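PDB 6GZW: Dye type peroxidase A from Streptomyces lividans 1326, which probably uses hydrogen peroxide at its haem b to oxidise dyes and similar reducing substrates, as other dye-decolourising peroxidases do. Local coordinates for residues P20-L32 with G296-D308. Sequence-based numbering, arbitrary orientation. Where two conformers were deposited one is given.
Sequences PGITTPMQARGHL and GAAMVRRPFSYHD. With HEM (protoporphyrin IX containing Fe), chain C.
R302, in the short break between strand pieces 300-301 and 304-308, reaches across to T24, P25 and Q27 of the loop 20-28, tying the C-terminal half of this ferredoxin-like dye-peroxidase fold to its N-terminal half. Its CB and CG run past M26, whose CE position is doubtful. With CG anti to the backbone N (chi1 -170°) and the chain extended as far as NE, R302 CD comes up against the loop backbone, 3.2 Å from I22 O. R302 NE then gives a nearly straight bond, 172°, to T24 O, 2.8 Å away and in the guanidinium plane. R302 NH2 serves two acceptors, P25 O at 3.1 Å and Q27 OE1 at 2.9 Å, each approached from above its carbonyl plane; Q27 NE2 is meanwhile held by S81 O and T83 OG1. An arginine suits this buried place because its several N-H groups can satisfy loop carbonyls together. Farther along, G30, with no side chain, can lay its CA over one face of F304, a CH-pi contact 3.7 Å from the ring centroid. Neighbouring R301 instead binds haem propionate O2A, D183 and the iron-bound water. At the tip of R302, NH1 donates to a water 2.9 Å away, which in turn donates to Q27 OE1.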
loop_
_atom_site.group_PDB
_atom_site.type_symbol
_atom_site.label_atom_id
_atom_site.label_comp_id
_atom_site.label_asym_id
_atom_site.label_seq_id
_atom_site.Cartn_x
_atom_site.Cartn_y
_atom_site.Cartn_z
ATOM N N PRO A 20 16.341 -11.504 -10.154
ATOM C CA PRO A 20 15.873 -10.120 -10.031
ATOM C C PRO A 20 15.483 -9.780 -8.573
ATOM O O PRO A 20 15.321 -10.667 -7.736
ATOM C CB PRO A 20 14.636 -10.101 -10.942
ATOM C CG PRO A 20 14.083 -11.457 -10.776
ATOM C CD PRO A 20 15.275 -12.376 -10.712
ATOM N N GLY A 21 15.413 -8.494 -8.257
ATOM C CA GLY A 21 15.053 -8.043 -6.916
ATOM C C GLY A 21 16.204 -7.834 -5.938
ATOM O O GLY A 21 15.972 -7.737 -4.736
ATOM N N ILE A 22 17.441 -7.808 -6.451
ATOM C CA ILE A 22 18.622 -7.602 -5.649
ATOM C C ILE A 22 19.246 -6.282 -6.054
ATOM O O ILE A 22 19.395 -5.377 -5.211
ATOM C CB ILE A 22 19.609 -8.782 -5.768
ATOM C CG1 ILE A 22 18.913 -10.096 -5.400
ATOM C CG2 ILE A 22 20.814 -8.583 -4.844
ATOM C CD1 ILE A 22 19.752 -11.337 -5.625
ATOM N N THR A 23 19.635 -6.169 -7.323
ATOM C CA THR A 23 20.191 -4.920 -7.889
ATOM C C THR A 23 19.167 -4.083 -8.619
ATOM O O THR A 23 19.434 -2.950 -8.968
ATOM C CB THR A 23 21.343 -5.215 -8.897
ATOM O OG1 THR A 23 20.891 -6.070 -9.958
ATOM C CG2 THR A 23 22.493 -5.832 -8.180
ATOM N N THR A 24 17.980 -4.660 -8.861
ATOM C CA THR A 24 16.870 -3.956 -9.445
ATOM C C THR A 24 16.579 -2.659 -8.684
ATOM O O THR A 24 16.656 -2.662 -7.457
ATOM C CB THR A 24 15.607 -4.822 -9.333
ATOM O OG1 THR A 24 15.907 -6.125 -9.798
ATOM C CG2 THR A 24 14.457 -4.240 -10.132
ATOM N N PRO A 25 16.207 -1.587 -9.402
ATOM C CA PRO A 25 15.812 -0.377 -8.714
ATOM C C PRO A 25 14.661 -0.618 -7.768
ATOM O O PRO A 25 13.871 -1.559 -7.941
ATOM C CB PRO A 25 15.365 0.539 -9.835
ATOM C CG PRO A 25 16.150 0.095 -11.010
ATOM C CD PRO A 25 16.152 -1.394 -10.862
ATOM N N MET A 26 14.545 0.284 -6.805
ATOM C CA MET A 26 13.435 0.323 -5.877
ATOM C C MET A 26 12.088 0.363 -6.577
ATOM O O MET A 26 11.939 1.015 -7.612
ATOM C CB MET A 26 13.583 1.561 -5.011
ATOM C CG MET A 26 14.826 1.501 -4.133
ATOM S SD MET A 26 14.545 0.783 -2.496
ATOM C CE MET A 26 14.183 -0.883 -2.807
ATOM N N GLN A 27 11.116 -0.342 -6.001
ATOM C CA GLN A 27 9.748 -0.382 -6.538
ATOM C C GLN A 27 8.772 0.228 -5.540
ATOM O O GLN A 27 8.998 0.159 -4.323
ATOM C CB GLN A 27 9.370 -1.836 -6.785
ATOM C CG GLN A 27 10.184 -2.533 -7.890
ATOM C CD GLN A 27 10.420 -3.971 -7.582
ATOM O OE1 GLN A 27 10.664 -4.337 -6.420
ATOM N NE2 GLN A 27 10.386 -4.821 -8.621
ATOM N N ALA A 28 7.671 0.767 -6.056
ATOM C CA ALA A 28 6.685 1.474 -5.239
ATOM C C ALA A 28 5.878 0.553 -4.316
ATOM O O ALA A 28 5.390 1.010 -3.294
ATOM C CB ALA A 28 5.738 2.258 -6.104
ATOM N N ARG A 29 5.734 -0.720 -4.679
ATOM C CA ARG A 29 4.893 -1.649 -3.948
ATOM C C ARG A 29 5.642 -2.942 -3.714
ATOM O O ARG A 29 6.259 -3.446 -4.635
ATOM C CB ARG A 29 3.626 -1.911 -4.755
ATOM C CG ARG A 29 2.632 -2.834 -4.102
ATOM C CD ARG A 29 2.341 -2.420 -2.685
ATOM N NE ARG A 29 1.034 -2.870 -2.280
ATOM C CZ ARG A 29 0.543 -2.759 -1.066
ATOM N NH1 ARG A 29 1.254 -2.206 -0.085
ATOM N NH2 ARG A 29 -0.675 -3.199 -0.827
ATOM N N GLY A 30 5.606 -3.443 -2.473
ATOM C CA GLY A 30 6.234 -4.705 -2.073
ATOM C C GLY A 30 5.296 -5.614 -1.291
ATOM O O GLY A 30 4.447 -5.169 -0.522
ATOM N N HIS A 31 5.444 -6.916 -1.518
ATOM C CA HIS A 31 4.860 -7.928 -0.657
ATOM C C HIS A 31 5.966 -8.947 -0.355
ATOM O O HIS A 31 6.542 -9.513 -1.293
ATOM C CB HIS A 31 3.695 -8.644 -1.337
ATOM C CG HIS A 31 2.581 -7.751 -1.805
ATOM N ND1 HIS A 31 1.716 -7.099 -0.949
ATOM C CD2 HIS A 31 2.185 -7.424 -3.058
ATOM C CE1 HIS A 31 0.829 -6.418 -1.665
ATOM N NE2 HIS A 31 1.073 -6.618 -2.949
ATOM N N LEU A 32 6.244 -9.165 0.919
ATOM C CA LEU A 32 7.160 -10.221 1.353
ATOM C C LEU A 32 6.307 -11.327 1.946
ATOM O O LEU A 32 5.378 -11.038 2.690
ATOM C CB LEU A 32 8.123 -9.732 2.414
ATOM C CG LEU A 32 8.935 -8.461 2.136
ATOM C CD1 LEU A 32 9.964 -8.186 3.225
ATOM C CD2 LEU A 32 9.603 -8.507 0.768
ATOM N N GLY A 296 35.420 -3.965 6.720
ATOM C CA GLY A 296 35.025 -4.267 5.359
ATOM C C GLY A 296 33.623 -4.885 5.228
ATOM O O GLY A 296 33.182 -5.110 4.113
ATOM N N ALA A 297 32.934 -5.144 6.342
ATOM C CA ALA A 297 31.548 -5.657 6.288
ATOM C C ALA A 297 30.627 -4.708 5.503
ATOM O O ALA A 297 30.692 -3.479 5.676
ATOM C CB ALA A 297 31.025 -5.884 7.678
ATOM N N ALA A 298 29.821 -5.276 4.605
ATOM C CA ALA A 298 29.060 -4.480 3.656
ATOM C C ALA A 298 27.848 -5.253 3.215
ATOM O O ALA A 298 27.793 -6.473 3.352
ATOM C CB ALA A 298 29.910 -4.123 2.437
ATOM N N MET A 299 26.865 -4.510 2.720
ATOM C CA MET A 299 25.623 -5.116 2.251
ATOM C C MET A 299 24.948 -4.164 1.284
ATOM O O MET A 299 25.126 -2.969 1.373
ATOM C CB MET A 299 24.704 -5.416 3.447
ATOM C CG MET A 299 24.131 -4.169 4.134
ATOM S SD MET A 299 23.737 -4.409 5.865
ATOM C CE MET A 299 25.417 -4.384 6.471
ATOM N N VAL A 300 24.137 -4.713 0.378
ATOM C CA VAL A 300 23.170 -3.922 -0.392
ATOM C C VAL A 300 21.897 -3.839 0.444
ATOM O O VAL A 300 21.502 -4.808 1.088
ATOM C CB VAL A 300 22.923 -4.514 -1.788
ATOM C CG1 VAL A 300 21.586 -4.075 -2.389
ATOM C CG2 VAL A 300 24.066 -4.119 -2.727
ATOM N N ARG A 301 21.347 -2.637 0.511
ATOM C CA ARG A 301 20.082 -2.370 1.203
ATOM C C ARG A 301 19.030 -2.028 0.155
ATOM O O ARG A 301 19.267 -1.210 -0.717
ATOM C CB ARG A 301 20.263 -1.210 2.184
ATOM C CG ARG A 301 21.155 -1.584 3.362
ATOM C CD ARG A 301 21.486 -0.397 4.248
ATOM N NE ARG A 301 22.273 0.563 3.477
ATOM C CZ ARG A 301 21.994 1.849 3.279
ATOM N NH1 ARG A 301 20.909 2.448 3.788
ATOM N NH2 ARG A 301 22.849 2.571 2.556
ATOM N N ARG A 302 17.866 -2.669 0.237
ATOM C CA ARG A 302 16.841 -2.499 -0.775
ATOM C C ARG A 302 15.480 -2.734 -0.096
ATOM O O ARG A 302 14.849 -3.776 -0.276
ATOM C CB ARG A 302 17.081 -3.471 -1.939
ATOM C CG ARG A 302 16.242 -3.262 -3.162
ATOM C CD ARG A 302 16.506 -4.284 -4.264
ATOM N NE ARG A 302 15.559 -4.062 -5.334
ATOM C CZ ARG A 302 14.312 -4.514 -5.357
ATOM N NH1 ARG A 302 13.821 -5.258 -4.364
ATOM N NH2 ARG A 302 13.549 -4.213 -6.400
ATOM N N PRO A 303 15.031 -1.735 0.693
ATOM C CA PRO A 303 13.889 -1.872 1.600
ATOM C C PRO A 303 12.555 -1.498 0.991
ATOM O O PRO A 303 12.499 -0.963 -0.120
ATOM C CB PRO A 303 14.235 -0.839 2.700
ATOM C CG PRO A 303 14.862 0.275 1.917
ATOM C CD PRO A 303 15.739 -0.450 0.926
ATOM N N PHE A 304 11.523 -1.735 1.769
ATOM C CA PHE A 304 10.242 -1.086 1.609
ATOM C C PHE A 304 9.846 -0.473 2.945
ATOM O O PHE A 304 10.185 -1.014 4.005
ATOM C CB PHE A 304 9.167 -2.097 1.203
ATOM C CG PHE A 304 9.434 -2.797 -0.101
ATOM C CD1 PHE A 304 10.186 -3.953 -0.126
ATOM C CD2 PHE A 304 8.913 -2.317 -1.293
ATOM C CE1 PHE A 304 10.435 -4.608 -1.312
ATOM C CE2 PHE A 304 9.132 -2.991 -2.490
ATOM C CZ PHE A 304 9.918 -4.126 -2.489
ATOM N N SER A 305 9.085 0.615 2.904
ATOM C CA SER A 305 8.498 1.159 4.132
ATOM C C SER A 305 7.151 0.437 4.384
ATOM O O SER A 305 6.615 -0.208 3.478
ATOM C CB SER A 305 8.315 2.680 4.029
ATOM O OG SER A 305 9.585 3.327 3.965
ATOM N N TYR A 306 6.689 0.431 5.637
ATOM C CA TYR A 306 5.389 -0.164 5.977
ATOM C C TYR A 306 4.610 0.682 6.937
ATOM O O TYR A 306 5.162 1.477 7.729
ATOM C CB TYR A 306 5.528 -1.608 6.486
ATOM C CG TYR A 306 6.066 -1.778 7.916
ATOM C CD1 TYR A 306 5.216 -1.826 9.018
ATOM C CD2 TYR A 306 7.424 -1.913 8.158
ATOM C CE1 TYR A 306 5.695 -1.990 10.318
ATOM C CE2 TYR A 306 7.913 -2.088 9.466
ATOM C CZ TYR A 306 7.059 -2.158 10.528
ATOM O OH TYR A 306 7.548 -2.342 11.810
ATOM N N HIS A 307 3.311 0.533 6.825
ATOM C CA HIS A 307 2.349 1.064 7.766
ATOM C C HIS A 307 1.112 0.183 7.752
ATOM O O HIS A 307 0.443 0.105 6.732
ATOM C CB HIS A 307 1.959 2.459 7.407
ATOM C CG HIS A 307 0.824 2.950 8.236
ATOM N ND1 HIS A 307 0.946 3.176 9.590
ATOM C CD2 HIS A 307 -0.477 3.173 7.924
ATOM C CE1 HIS A 307 -0.227 3.549 10.068
ATOM N NE2 HIS A 307 -1.103 3.554 9.081
ATOM N N ASP A 308 0.841 -0.488 8.868
ATOM C CA ASP A 308 -0.272 -1.430 8.957
ATOM C C ASP A 308 -1.421 -0.959 9.825
ATOM O O ASP A 308 -2.395 -1.692 10.035
ATOM C CB ASP A 308 0.262 -2.787 9.364
ATOM C CG ASP A 308 0.985 -3.466 8.219
ATOM O OD1 ASP A 308 0.378 -3.708 7.148
ATOM O OD2 ASP A 308 2.148 -3.811 8.364
HETATM C CHA HEM C . 22.906 4.113 6.136
HETATM C CHB HEM C . 18.585 4.796 8.210
HETATM C CHC HEM C . 18.739 0.237 9.878
HETATM C CHD HEM C . 23.031 -0.425 7.807
HETATM C C1A HEM C . 21.734 4.690 6.550
HETATM C C2A HEM C . 21.373 6.049 6.308
HETATM C C3A HEM C . 20.164 6.227 6.897
HETATM C C4A HEM C . 19.779 4.989 7.508
HETATM C CMA HEM C . 19.317 7.477 6.910
HETATM C CAA HEM C . 22.179 7.102 5.559
HETATM C CBA HEM C . 21.943 7.218 4.060
HETATM C CGA HEM C . 22.452 6.022 3.330
HETATM O O1A HEM C . 23.662 5.892 3.001
HETATM O O2A HEM C . 21.653 5.084 3.043
HETATM C C1B HEM C . 18.239 3.584 8.833
HETATM C C2B HEM C . 17.001 3.350 9.499
HETATM C C3B HEM C . 17.011 2.081 9.987
HETATM C C4B HEM C . 18.330 1.513 9.574
HETATM C CMB HEM C . 15.904 4.356 9.675
HETATM C CAB HEM C . 15.946 1.321 10.675
HETATM C CBB HEM C . 14.653 1.563 10.541
HETATM C C1C HEM C . 19.935 -0.338 9.510
HETATM C C2C HEM C . 20.331 -1.660 9.841
HETATM C C3C HEM C . 21.574 -1.843 9.260
HETATM C C4C HEM C . 21.897 -0.632 8.548
HETATM C CMC HEM C . 19.594 -2.657 10.679
HETATM C CAC HEM C . 22.494 -3.003 9.325
HETATM C CBC HEM C . 22.539 -3.959 10.266
HETATM C C1D HEM C . 23.269 0.782 7.138
HETATM C C2D HEM C . 24.473 0.925 6.297
HETATM C C3D HEM C . 24.451 2.187 5.828
HETATM C C4D HEM C . 23.215 2.797 6.398
HETATM C CMD HEM C . 25.514 -0.146 5.986
HETATM C CAD HEM C . 25.493 2.814 4.916
HETATM C CBD HEM C . 26.699 3.351 5.695
HETATM C CGD HEM C . 27.731 3.894 4.756
HETATM O O1D HEM C . 27.757 5.125 4.475
HETATM O O2D HEM C . 28.547 3.105 4.236
HETATM N NA HEM C . 20.799 4.075 7.369
HETATM N NB HEM C . 18.991 2.481 8.930
HETATM N NC HEM C . 20.900 0.287 8.792
HETATM N ND HEM C . 22.595 1.940 7.251
HETATM FE FE HEM C . 20.871 2.215 8.085
HETATM O O HOH W 1 11.344 -6.587 -4.989
HETATM O O HOH W 2 19.938 1.518 6.480
#